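Local structure of major capsid protein (Norovirus Hu/GI.7/TCH-060/USA/2003, 4P25) at residues N16-S21 against P224-S229; Q38-Q43 against P220-Q225; F42-C47 against T56-A61; D249-R254 against P281-F286. The protein forms the protruding domain of the norovirus capsid, which binds histo-blood group antigens such as Lewis Y and probably mediates attachment to host glycans. One frame throughout, in Å; residues are numbered along the deposited sequence.

Interaction 1. Residues N16-S21 against P224-S229; sequences NNLANS and PQEFVS
L18 lays its branched end over the first turn of the helix that begins at Q225. Its CD1 lies 3.8 Å from CB of P224. The same methyl meets CE1 of F227 at 3.6 Å, at the edge of the ring and near its plane. CD2 rests on CB of E226 at 3.7 Å. Next to this apolar patch, A19 is held by two bonds. Its N-H points to OE1 of E226 at 2.8 Å, nearly straight at 167°, and meets the syn side of the carboxylate. E226 curls back to this N-H through a bend at chi2 (82°). In return, A19 O accepts from Q225 N at 2.8 Å. P224 is the N-cap, so this first helical N-H has no acceptor in its own helix. E226 OE2 bonds to S60 OG of the second subunit, and one carboxylate thus serves both the fold and the dimer. Further along, a water donates to S21 O and to Q225 OE1, while Q225 NE2 bonds to P58 O and V59 O. The loop before strand 29-31 therefore crosses the N-terminal end of helix 225-234, with strand 218-221 against N20 and S21.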
loop_
_atom_site.group_PDB
_atom_site.type_symbol
_atom_site.label_atom_id
_atom_site.label_comp_id
_atom_site.label_asym_id
_atom_site.label_seq_id
_atom_site.Cartn_x
_atom_site.Cartn_y
_atom_site.Cartn_z
ATOM N N ASN A 16 7.168 11.481 -4.176
ATOM C CA ASN A 16 7.646 10.184 -4.650
ATOM C C ASN A 16 7.610 9.070 -3.594
ATOM O O ASN A 16 7.907 7.913 -3.902
ATOM C CB ASN A 16 9.023 10.281 -5.333
ATOM C CG ASN A 16 10.093 10.879 -4.441
ATOM O OD1 ASN A 16 9.851 11.210 -3.284
ATOM N ND2 ASN A 16 11.301 11.010 -4.986
ATOM N N ASN A 17 7.245 9.428 -2.361
ATOM C CA ASN A 17 6.950 8.448 -1.307
ATOM C C ASN A 17 5.440 8.274 -1.081
ATOM O O ASN A 17 5.017 7.679 -0.090
ATOM C CB ASN A 17 7.623 8.825 0.021
ATOM C CG ASN A 17 9.061 8.343 0.122
ATOM O OD1 ASN A 17 9.477 7.423 -0.580
ATOM N ND2 ASN A 17 9.826 8.962 1.018
ATOM N N LEU A 18 4.634 8.784 -2.006
ATOM C CA LEU A 18 3.180 8.630 -1.928
ATOM C C LEU A 18 2.670 7.607 -2.934
ATOM O O LEU A 18 3.193 7.515 -4.048
ATOM C CB LEU A 18 2.485 9.972 -2.156
ATOM C CG LEU A 18 2.740 11.013 -1.067
ATOM C CD1 LEU A 18 2.042 12.326 -1.388
ATOM C CD2 LEU A 18 2.283 10.461 0.278
ATOM N N ALA A 19 1.649 6.845 -2.539
ATOM C CA ALA A 19 1.073 5.808 -3.392
ATOM C C ALA A 19 -0.029 6.318 -4.319
ATOM O O ALA A 19 -0.786 7.220 -3.973
ATOM C CB ALA A 19 0.535 4.658 -2.535
ATOM N N ASN A 20 -0.117 5.718 -5.500
ATOM C CA ASN A 20 -1.268 5.908 -6.366
ATOM C C ASN A 20 -2.506 5.331 -5.675
ATOM O O ASN A 20 -2.422 4.334 -4.941
ATOM C CB ASN A 20 -1.032 5.196 -7.701
ATOM C CG ASN A 20 -1.899 5.742 -8.820
ATOM O OD1 ASN A 20 -3.105 5.469 -8.888
ATOM N ND2 ASN A 20 -1.279 6.482 -9.737
ATOM N N SER A 21 -3.651 5.962 -5.907
ATOM C CA SER A 21 -4.894 5.519 -5.295
ATOM C C SER A 21 -5.746 4.654 -6.222
ATOM O O SER A 21 -6.817 4.192 -5.820
ATOM C CB SER A 21 -5.695 6.729 -4.829
ATOM O OG SER A 21 -5.894 7.657 -5.888
ATOM N N PRO A 224 -3.265 11.257 -4.009
ATOM C CA PRO A 224 -2.391 10.183 -3.535
ATOM C C PRO A 224 -3.101 9.440 -2.409
ATOM O O PRO A 224 -3.859 10.064 -1.659
ATOM C CB PRO A 224 -1.170 10.938 -2.993
ATOM C CG PRO A 224 -1.203 12.272 -3.689
ATOM C CD PRO A 224 -2.662 12.591 -3.826
ATOM N N GLN A 225 -2.889 8.135 -2.293
ATOM C CA GLN A 225 -3.647 7.354 -1.314
ATOM C C GLN A 225 -3.468 7.844 0.121
ATOM O O GLN A 225 -4.426 7.864 0.894
ATOM C CB GLN A 225 -3.314 5.863 -1.405
ATOM C CG GLN A 225 -4.176 5.006 -0.480
ATOM C CD GLN A 225 -5.652 5.108 -0.809
ATOM O OE1 GLN A 225 -6.027 5.289 -1.965
ATOM N NE2 GLN A 225 -6.501 4.995 0.214
ATOM N N GLU A 226 -2.255 8.256 0.473
ATOM C CA GLU A 226 -2.014 8.727 1.836
ATOM C C GLU A 226 -2.774 10.016 2.166
ATOM O O GLU A 226 -3.044 10.291 3.341
ATOM C CB GLU A 226 -0.512 8.876 2.119
ATOM C CG GLU A 226 0.229 7.550 2.255
ATOM C CD GLU A 226 0.612 6.928 0.916
ATOM O OE1 GLU A 226 0.313 7.530 -0.138
ATOM O OE2 GLU A 226 1.223 5.840 0.922
ATOM N N PHE A 227 -3.124 10.799 1.144
ATOM C CA PHE A 227 -4.002 11.950 1.353
ATOM C C PHE A 227 -5.378 11.468 1.809
ATOM O O PHE A 227 -5.965 12.027 2.732
ATOM C CB PHE A 227 -4.151 12.791 0.078
ATOM C CG PHE A 227 -3.076 13.830 -0.110
ATOM C CD1 PHE A 227 -1.744 13.461 -0.208
ATOM C CD2 PHE A 227 -3.403 15.173 -0.236
ATOM C CE1 PHE A 227 -0.755 14.414 -0.402
ATOM C CE2 PHE A 227 -2.418 16.134 -0.427
ATOM C CZ PHE A 227 -1.092 15.753 -0.510
ATOM N N VAL A 228 -5.892 10.431 1.150
ATOM C CA VAL A 228 -7.174 9.848 1.524
ATOM C C VAL A 228 -7.182 9.388 2.983
ATOM O O VAL A 228 -8.067 9.770 3.752
ATOM C CB VAL A 228 -7.539 8.667 0.604
ATOM C CG1 VAL A 228 -8.781 7.960 1.119
ATOM C CG2 VAL A 228 -7.763 9.149 -0.820
ATOM N N SER A 229 -6.204 8.579 3.377
ATOM C CA SER A 229 -6.181 8.101 4.760
ATOM C C SER A 229 -5.966 9.247 5.750
ATOM O O SER A 229 -6.508 9.227 6.852
ATOM C CB SER A 229 -5.165 6.973 4.970
ATOM O OG SER A 229 -3.855 7.365 4.614
HETATM O O HOH W 1 -8.221 4.636 -3.439
#

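Interaction 2. Residues Q38-Q43 against P220-Q225; sequences QVVQFQ and PCTLPQ
F42 has the most surface buried here, and its ring reaches P220, C221 and T222 in turn. CG is anti to the carbonyl carbon (chi1 -56°), which sends the ring across to the end of strand 218-221. Its tip, CZ, lies 3.8 Å from CG of P220. The two side chains cross at about a right angle. CE2 approaches CA of C221 at 4.0 Å, so the ring also packs on the strand backbone. T222 meets the neighbouring ring atoms obliquely. Its CG2 is 3.9 Å from CD2 of F42 and equally near CE2. OG1 of T222 is also close to CD2, as a packing contact.

No hydrogen bond joins the two segments; the contact rests on packing. It lies in the P1 part of the norovirus P domain. Here chain from before the glycan-binding P2 part meets chain from after it, with 176 residues between the two segments.

On its own side, F42 is backed by V40, whose CB sits 3.8 Å above the plane of the F42 ring, offset toward the rim. V40 CG2 just reaches T222 CG2, at 4.3 Å. R22 makes a cation-pi contact with the F42 ring, and its NH1 also bonds to P220 O. Both V40 and T222 pack on Y204 of strand 201-208, which continues the buried apolar layer.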
loop_
_atom_site.group_PDB
_atom_site.type_symbol
_atom_site.label_atom_id
_atom_site.label_comp_id
_atom_site.label_asym_id
_atom_site.label_seq_id
_atom_site.Cartn_x
_atom_site.Cartn_y
_atom_site.Cartn_z
ATOM N N GLN A 38 -10.915 18.328 -19.808
ATOM C CA GLN A 38 -11.296 16.925 -19.642
ATOM C C GLN A 38 -11.903 16.651 -18.265
ATOM O O GLN A 38 -11.333 17.019 -17.239
ATOM C CB GLN A 38 -10.106 15.991 -19.890
ATOM C CG GLN A 38 -10.436 14.514 -19.670
ATOM C CD GLN A 38 -9.320 13.569 -20.092
ATOM O OE1 GLN A 38 -8.222 13.996 -20.452
ATOM N NE2 GLN A 38 -9.604 12.270 -20.052
ATOM N N VAL A 39 -13.065 16.006 -18.265
ATOM C CA VAL A 39 -13.747 15.609 -17.039
ATOM C C VAL A 39 -13.407 14.159 -16.716
ATOM O O VAL A 39 -13.399 13.313 -17.611
ATOM C CB VAL A 39 -15.284 15.733 -17.202
ATOM C CG1 VAL A 39 -16.009 15.199 -15.978
ATOM C CG2 VAL A 39 -15.676 17.175 -17.470
ATOM N N VAL A 40 -13.102 13.874 -15.452
ATOM C CA VAL A 40 -12.882 12.493 -15.020
ATOM C C VAL A 40 -13.886 12.100 -13.942
ATOM O O VAL A 40 -14.540 12.955 -13.344
ATOM C CB VAL A 40 -11.438 12.248 -14.509
ATOM C CG1 VAL A 40 -10.421 12.542 -15.616
ATOM C CG2 VAL A 40 -11.150 13.069 -13.245
ATOM N N GLN A 41 -14.010 10.800 -13.704
ATOM C CA GLN A 41 -14.957 10.322 -12.708
ATOM C C GLN A 41 -14.409 9.089 -11.998
ATOM O O GLN A 41 -15.120 8.098 -11.805
ATOM C CB GLN A 41 -16.315 10.018 -13.354
ATOM C CG GLN A 41 -17.442 9.972 -12.335
ATOM C CD GLN A 41 -18.778 9.574 -12.920
ATOM O OE1 GLN A 41 -18.914 9.376 -14.128
ATOM N NE2 GLN A 41 -19.780 9.457 -12.057
ATOM N N PHE A 42 -13.138 9.156 -11.615
ATOM C CA PHE A 42 -12.484 8.050 -10.921
ATOM C C PHE A 42 -13.303 7.647 -9.700
ATOM O O PHE A 42 -13.891 8.506 -9.032
ATOM C CB PHE A 42 -11.060 8.443 -10.507
ATOM C CG PHE A 42 -10.193 8.915 -11.648
ATOM C CD1 PHE A 42 -10.396 8.452 -12.941
ATOM C CD2 PHE A 42 -9.162 9.818 -11.421
ATOM C CE1 PHE A 42 -9.594 8.890 -13.989
ATOM C CE2 PHE A 42 -8.354 10.256 -12.466
ATOM C CZ PHE A 42 -8.574 9.788 -13.749
ATOM N N GLN A 43 -13.357 6.346 -9.423
ATOM C CA GLN A 43 -14.118 5.833 -8.281
ATOM C C GLN A 43 -13.227 5.500 -7.094
ATOM O O GLN A 43 -13.701 5.388 -5.968
ATOM C CB GLN A 43 -14.940 4.609 -8.691
ATOM C CG GLN A 43 -16.034 4.964 -9.681
ATOM C CD GLN A 43 -16.979 5.999 -9.118
ATOM O OE1 GLN A 43 -17.571 5.794 -8.056
ATOM N NE2 GLN A 43 -17.124 7.119 -9.820
ATOM N N PRO A 220 -3.322 7.628 -14.090
ATOM C CA PRO A 220 -3.575 8.845 -13.313
ATOM C C PRO A 220 -4.460 8.589 -12.099
ATOM O O PRO A 220 -5.273 7.666 -12.113
ATOM C CB PRO A 220 -4.344 9.719 -14.307
ATOM C CG PRO A 220 -5.148 8.709 -15.097
ATOM C CD PRO A 220 -4.249 7.496 -15.231
ATOM N N CYS A 221 -4.298 9.401 -11.061
ATOM C CA CYS A 221 -5.278 9.460 -9.984
ATOM C C CYS A 221 -5.367 10.907 -9.513
ATOM O O CYS A 221 -4.492 11.716 -9.827
ATOM C CB CYS A 221 -4.920 8.505 -8.834
ATOM S SG CYS A 221 -3.471 8.973 -7.853
ATOM N N THR A 222 -6.418 11.240 -8.774
ATOM C CA THR A 222 -6.612 12.626 -8.359
ATOM C C THR A 222 -6.233 12.935 -6.906
ATOM O O THR A 222 -6.129 14.098 -6.538
ATOM C CB THR A 222 -8.048 13.101 -8.646
ATOM O OG1 THR A 222 -8.972 12.104 -8.211
ATOM C CG2 THR A 222 -8.240 13.341 -10.143
ATOM N N LEU A 223 -6.045 11.901 -6.084
ATOM C CA LEU A 223 -5.444 12.073 -4.758
ATOM C C LEU A 223 -4.480 10.932 -4.479
ATOM O O LEU A 223 -4.828 9.771 -4.685
ATOM C CB LEU A 223 -6.497 12.086 -3.647
ATOM C CG LEU A 223 -7.388 13.309 -3.457
ATOM C CD1 LEU A 223 -8.452 12.995 -2.417
ATOM C CD2 LEU A 223 -6.571 14.513 -3.033
ATOM N N PRO A 224 -3.265 11.257 -4.009
ATOM C CA PRO A 224 -2.391 10.183 -3.535
ATOM C C PRO A 224 -3.101 9.440 -2.409
ATOM O O PRO A 224 -3.859 10.064 -1.659
ATOM C CB PRO A 224 -1.170 10.938 -2.993
ATOM C CG PRO A 224 -1.203 12.272 -3.689
ATOM C CD PRO A 224 -2.662 12.591 -3.826
ATOM N N GLN A 225 -2.889 8.135 -2.293
ATOM C CA GLN A 225 -3.647 7.354 -1.314
ATOM C C GLN A 225 -3.468 7.844 0.121
ATOM O O GLN A 225 -4.426 7.864 0.894
ATOM C CB GLN A 225 -3.314 5.863 -1.405
ATOM C CG GLN A 225 -4.176 5.006 -0.480
ATOM C CD GLN A 225 -5.652 5.108 -0.809
ATOM O OE1 GLN A 225 -6.027 5.289 -1.965
ATOM N NE2 GLN A 225 -6.501 4.995 0.214
#

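Interaction 3. Residues F42-C47 against T56-A61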
loop_
_atom_site.group_PDB
_atom_site.type_symbol
_atom_site.label_atom_id
_atom_site.label_comp_id
_atom_site.label_asym_id
_atom_site.label_seq_id
_atom_site.Cartn_x
_atom_site.Cartn_y
_atom_site.Cartn_z
ATOM N N PHE A 42 -13.138 9.156 -11.615
ATOM C CA PHE A 42 -12.484 8.050 -10.921
ATOM C C PHE A 42 -13.303 7.647 -9.700
ATOM O O PHE A 42 -13.891 8.506 -9.032
ATOM C CB PHE A 42 -11.060 8.443 -10.507
ATOM C CG PHE A 42 -10.193 8.915 -11.648
ATOM C CD1 PHE A 42 -10.396 8.452 -12.941
ATOM C CD2 PHE A 42 -9.162 9.818 -11.421
ATOM C CE1 PHE A 42 -9.594 8.890 -13.989
ATOM C CE2 PHE A 42 -8.354 10.256 -12.466
ATOM C CZ PHE A 42 -8.574 9.788 -13.749
ATOM N N GLN A 43 -13.357 6.346 -9.423
ATOM C CA GLN A 43 -14.118 5.833 -8.281
ATOM C C GLN A 43 -13.227 5.500 -7.094
ATOM O O GLN A 43 -13.701 5.388 -5.968
ATOM C CB GLN A 43 -14.940 4.609 -8.691
ATOM C CG GLN A 43 -16.034 4.964 -9.681
ATOM C CD GLN A 43 -16.979 5.999 -9.118
ATOM O OE1 GLN A 43 -17.571 5.794 -8.056
ATOM N NE2 GLN A 43 -17.124 7.119 -9.820
ATOM N N ASN A 44 -11.935 5.343 -7.361
ATOM C CA ASN A 44 -10.943 5.235 -6.304
ATOM C C ASN A 44 -10.147 6.532 -6.171
ATOM O O ASN A 44 -10.141 7.362 -7.089
ATOM C CB ASN A 44 -10.033 4.025 -6.540
ATOM C CG ASN A 44 -10.733 2.715 -6.238
ATOM O OD1 ASN A 44 -11.556 2.644 -5.319
ATOM N ND2 ASN A 44 -10.426 1.677 -7.010
ATOM N N GLY A 45 -9.502 6.715 -5.022
ATOM C CA GLY A 45 -8.839 7.974 -4.705
ATOM C C GLY A 45 -9.777 9.144 -4.465
ATOM O O GLY A 45 -9.381 10.300 -4.625
ATOM N N ARG A 46 -11.011 8.839 -4.072
ATOM C CA ARG A 46 -12.042 9.853 -3.872
ATOM C C ARG A 46 -12.421 9.976 -2.403
ATOM O O ARG A 46 -12.858 9.007 -1.768
ATOM C CB ARG A 46 -13.284 9.524 -4.706
ATOM C CG ARG A 46 -13.013 9.313 -6.192
ATOM C CD ARG A 46 -12.560 10.603 -6.883
ATOM N NE ARG A 46 -13.524 11.686 -6.703
ATOM C CZ ARG A 46 -14.548 11.933 -7.517
ATOM N NH1 ARG A 46 -14.758 11.177 -8.590
ATOM N NH2 ARG A 46 -15.369 12.939 -7.251
ATOM N N CYS A 47 -12.254 11.175 -1.857
ATOM C CA CYS A 47 -12.511 11.408 -0.445
ATOM C C CYS A 47 -12.651 12.901 -0.245
ATOM O O CYS A 47 -11.866 13.670 -0.797
ATOM C CB CYS A 47 -11.346 10.879 0.396
ATOM S SG CYS A 47 -11.621 10.933 2.192
ATOM N N THR A 56 -15.662 3.668 -4.515
ATOM C CA THR A 56 -15.158 2.409 -3.959
ATOM C C THR A 56 -13.874 2.611 -3.157
ATOM O O THR A 56 -13.237 1.642 -2.733
ATOM C CB THR A 56 -14.882 1.391 -5.072
ATOM O OG1 THR A 56 -14.058 2.008 -6.077
ATOM C CG2 THR A 56 -16.186 0.935 -5.709
ATOM N N THR A 57 -13.512 3.873 -2.945
ATOM C CA THR A 57 -12.252 4.237 -2.300
ATOM C C THR A 57 -12.084 3.603 -0.918
ATOM O O THR A 57 -12.943 3.759 -0.060
ATOM C CB THR A 57 -12.159 5.769 -2.171
ATOM O OG1 THR A 57 -12.302 6.360 -3.473
ATOM C CG2 THR A 57 -10.829 6.203 -1.545
ATOM N N PRO A 58 -10.974 2.872 -0.711
ATOM C CA PRO A 58 -10.637 2.301 0.593
ATOM C C PRO A 58 -9.675 3.212 1.350
ATOM O O PRO A 58 -9.281 4.253 0.828
ATOM C CB PRO A 58 -9.921 1.014 0.209
ATOM C CG PRO A 58 -9.177 1.396 -1.038
ATOM C CD PRO A 58 -10.080 2.374 -1.771
ATOM N N VAL A 59 -9.295 2.820 2.559
ATOM C CA VAL A 59 -8.421 3.648 3.381
ATOM C C VAL A 59 -6.938 3.387 3.107
ATOM O O VAL A 59 -6.143 4.320 3.028
ATOM C CB VAL A 59 -8.719 3.433 4.877
ATOM C CG1 VAL A 59 -7.746 4.217 5.744
ATOM C CG2 VAL A 59 -10.133 3.843 5.176
ATOM N N SER A 60 -6.569 2.120 2.948
ATOM C CA SER A 60 -5.163 1.756 2.830
ATOM C C SER A 60 -4.690 1.562 1.393
ATOM O O SER A 60 -5.430 1.058 0.548
ATOM C CB SER A 60 -4.904 0.468 3.612
ATOM O OG SER A 60 -3.541 0.058 3.525
ATOM N N ALA A 61 -3.436 1.931 1.143
ATOM C CA ALA A 61 -2.814 1.693 -0.153
ATOM C C ALA A 61 -2.796 0.203 -0.497
ATOM O O ALA A 61 -2.766 -0.169 -1.676
ATOM C CB ALA A 61 -1.396 2.282 -0.187
#
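T57 turns OG1 anti to its carbonyl carbon (chi1 -56°), and this places the hydroxyl in the bend formed by Q43 to R46. N44 likewise holds CG anti to its carbonyl carbon (chi1 -74°), which brings OD1 to T56. T57 OG1 accepts from R46 N at 2.9 Å. It also lies 3.0 Å from Q43 O, but L54 O is a second acceptor within reach of its proton. Q43 O also takes the N-H of T56 at 3.0 Å, from above the carbonyl plane. T56 OG1 donates to N44 OD1 at 2.7 Å, again from well above the plane of the acceptor group. Neither segment is a helix or strand. They are two arms of the long connection from strand 29-31 to strand 66-73, the latter a strand of the six-stranded sheet. G45 has positive phi (69°), a conformation glycine adopts easily, and carries the first arm round the T57 hydroxyl. CG2 of T57 packs on R46 O at 3.5 Å. The R46 chain, bent at chi2 and chi3, folds back so that NH1 bonds to F42 O at 2.8 Å, in the carbonyl plane. Its NH2 goes on to P191 O. N44 ND2 bonds to F101 O, and D103 OD2 accepts from both Q43 N and N44 N.

Interaction 4. Residues D249-R254 against P281-F286; sequences DPDTHR and PTNGVF
D251 and N283 face each other through two waters rather than by a direct bond. OD2 of D251 and ND2 of N283 stay 3.8 Å apart. Each water donates to D251 OD2, at 2.7 Å, and accepts from N283 ND2, at 2.9 Å. The two planar groups are turned 40° from each other. One of the waters also donates to OD1 of D249, so it ties two carboxylates and one amide together. If both carboxylates are ionised, the two protons of this water would probably ease their repulsion.

Beside this polar bridge, P250 packs directly on the other segment. Both CG and CD of its ring lie 3.2 Å from N283 O. CD also touches CA of G284. CB leans on CG2 of V285 at 4.0 Å, where strand 285-292 begins. Y247 OH bonds to P281 O and G284 N and so holds the turn before that strand.

D249 OD1 gathers the opposing loop. It accepts from D251 N at 2.8 Å, nearly along its C-O axis, and from T252 N at 3.1 Å, from above the carboxylate plane. The backbone closes with D249 N bonded to R254 O at 2.9 Å. The OD1 bond to D251 N makes an Asx turn in the loop of the beta hairpin of strands 242-248 and 255-262; strand 285-292 pairs antiparallel with strand 242-248.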
loop_
_atom_site.group_PDB
_atom_site.type_symbol
_atom_site.label_atom_id
_atom_site.label_comp_id
_atom_site.label_asym_id
_atom_site.label_seq_id
_atom_site.Cartn_x
_atom_site.Cartn_y
_atom_site.Cartn_z
ATOM N N ASP A 249 10.343 22.139 -1.623
ATOM C CA ASP A 249 11.557 21.342 -1.736
ATOM C C ASP A 249 11.974 20.967 -0.313
ATOM O O ASP A 249 12.228 21.845 0.506
ATOM C CB ASP A 249 12.639 22.164 -2.446
ATOM C CG ASP A 249 13.924 21.384 -2.686
ATOM O OD1 ASP A 249 14.374 20.662 -1.776
ATOM O OD2 ASP A 249 14.491 21.499 -3.792
ATOM N N PRO A 250 12.034 19.660 -0.003
ATOM C CA PRO A 250 12.298 19.267 1.385
ATOM C C PRO A 250 13.755 19.413 1.791
ATOM O O PRO A 250 14.091 19.247 2.964
ATOM C CB PRO A 250 11.897 17.789 1.407
ATOM C CG PRO A 250 12.158 17.325 0.017
ATOM C CD PRO A 250 11.778 18.493 -0.866
ATOM N N ASP A 251 14.614 19.734 0.834
ATOM C CA ASP A 251 16.030 19.879 1.132
ATOM C C ASP A 251 16.470 21.338 1.241
ATOM O O ASP A 251 17.280 21.678 2.103
ATOM C CB ASP A 251 16.866 19.117 0.110
ATOM C CG ASP A 251 16.530 17.641 0.088
ATOM O OD1 ASP A 251 16.763 16.970 1.114
ATOM O OD2 ASP A 251 16.026 17.158 -0.945
ATOM N N THR A 252 15.928 22.199 0.381
ATOM C CA THR A 252 16.254 23.623 0.419
ATOM C C THR A 252 15.177 24.426 1.135
ATOM O O THR A 252 15.391 25.588 1.473
ATOM C CB THR A 252 16.364 24.216 -0.986
ATOM O OG1 THR A 252 15.082 24.158 -1.618
ATOM C CG2 THR A 252 17.383 23.461 -1.818
ATOM N N HIS A 253 14.013 23.807 1.324
ATOM C CA HIS A 253 12.867 24.425 2.000
ATOM C C HIS A 253 12.251 25.570 1.205
ATOM O O HIS A 253 11.500 26.383 1.742
ATOM C CB HIS A 253 13.235 24.843 3.426
ATOM C CG HIS A 253 13.938 23.765 4.185
ATOM N ND1 HIS A 253 13.298 22.610 4.589
ATOM C CD2 HIS A 253 15.227 23.636 4.570
ATOM C CE1 HIS A 253 14.161 21.830 5.208
ATOM N NE2 HIS A 253 15.339 22.426 5.214
ATOM N N ARG A 254 12.552 25.608 -0.088
ATOM C CA ARG A 254 11.986 26.617 -0.970
ATOM C C ARG A 254 10.612 26.209 -1.495
ATOM O O ARG A 254 10.354 25.033 -1.757
ATOM C CB ARG A 254 12.926 26.900 -2.138
ATOM C CG ARG A 254 14.283 27.425 -1.710
ATOM C CD ARG A 254 15.122 27.789 -2.914
ATOM N NE ARG A 254 14.556 28.918 -3.648
ATOM C CZ ARG A 254 14.919 29.263 -4.879
ATOM N NH1 ARG A 254 15.844 28.562 -5.520
ATOM N NH2 ARG A 254 14.353 30.304 -5.474
ATOM N N PRO A 281 10.047 19.143 -9.742
ATOM C CA PRO A 281 10.684 17.970 -9.139
ATOM C C PRO A 281 9.623 17.114 -8.474
ATOM O O PRO A 281 8.593 17.632 -8.039
ATOM C CB PRO A 281 11.602 18.572 -8.073
ATOM C CG PRO A 281 11.821 19.980 -8.499
ATOM C CD PRO A 281 10.562 20.406 -9.182
ATOM N N THR A 282 9.878 15.817 -8.382
ATOM C CA THR A 282 8.870 14.879 -7.925
ATOM C C THR A 282 9.083 14.478 -6.469
ATOM O O THR A 282 8.442 13.554 -5.967
ATOM C CB THR A 282 8.854 13.639 -8.825
ATOM O OG1 THR A 282 10.172 13.087 -8.889
ATOM C CG2 THR A 282 8.428 14.031 -10.229
ATOM N N ASN A 283 9.970 15.194 -5.789
ATOM C CA ASN A 283 10.295 14.884 -4.400
ATOM C C ASN A 283 9.867 15.975 -3.422
ATOM O O ASN A 283 10.349 16.025 -2.294
ATOM C CB ASN A 283 11.794 14.621 -4.251
ATOM C CG ASN A 283 12.631 15.874 -4.449
ATOM O OD1 ASN A 283 12.231 16.801 -5.161
ATOM N ND2 ASN A 283 13.803 15.906 -3.824
ATOM N N GLY A 284 8.969 16.851 -3.863
ATOM C CA GLY A 284 8.496 17.932 -3.016
ATOM C C GLY A 284 7.437 17.480 -2.032
ATOM O O GLY A 284 6.847 16.410 -2.187
ATOM N N VAL A 285 7.190 18.304 -1.021
ATOM C CA VAL A 285 6.197 18.007 0.002
ATOM C C VAL A 285 5.080 19.045 -0.032
ATOM O O VAL A 285 5.344 20.251 -0.017
ATOM C CB VAL A 285 6.845 18.008 1.410
ATOM C CG1 VAL A 285 5.793 17.769 2.494
ATOM C CG2 VAL A 285 7.956 16.964 1.485
ATOM N N PHE A 286 3.830 18.591 -0.080
ATOM C CA PHE A 286 2.709 19.521 0.033
ATOM C C PHE A 286 2.523 19.952 1.479
ATOM O O PHE A 286 2.567 19.132 2.401
ATOM C CB PHE A 286 1.405 18.915 -0.485
ATOM C CG PHE A 286 1.375 18.714 -1.971
ATOM C CD1 PHE A 286 1.041 19.754 -2.829
ATOM C CD2 PHE A 286 1.668 17.476 -2.513
ATOM C CE1 PHE A 286 1.008 19.563 -4.198
ATOM C CE2 PHE A 286 1.636 17.276 -3.883
ATOM C CZ PHE A 286 1.305 18.320 -4.727
HETATM O O HOH W 2 15.419 18.302 -3.307
HETATM O O HOH W 3 14.976 14.691 -1.443
#

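Overall arrangement
Interactions 1, 2 and 3 form one cluster close to the centre of the folded chain, with centres 9 to 12 Å apart. Interactions 1 and 2 share P224 and Q225, where strand 218-221 leads into helix 225-234. Interactions 2 and 3 share F42 and Q43. Interactions 2 and 4 do not touch but reach the same antiparallel sheet, through strands 218-221 and 285-292. Along the chain, interaction 3 falls between the two segments of interaction 1. Interactions 1 and 3 both touch the second subunit, so this cluster also borders the dimer interface. Interaction 4 comes later in sequence. Its centre is 16 Å from that of interaction 1, which it touches through N16 and F227, and about 26 Å from that of interaction 3.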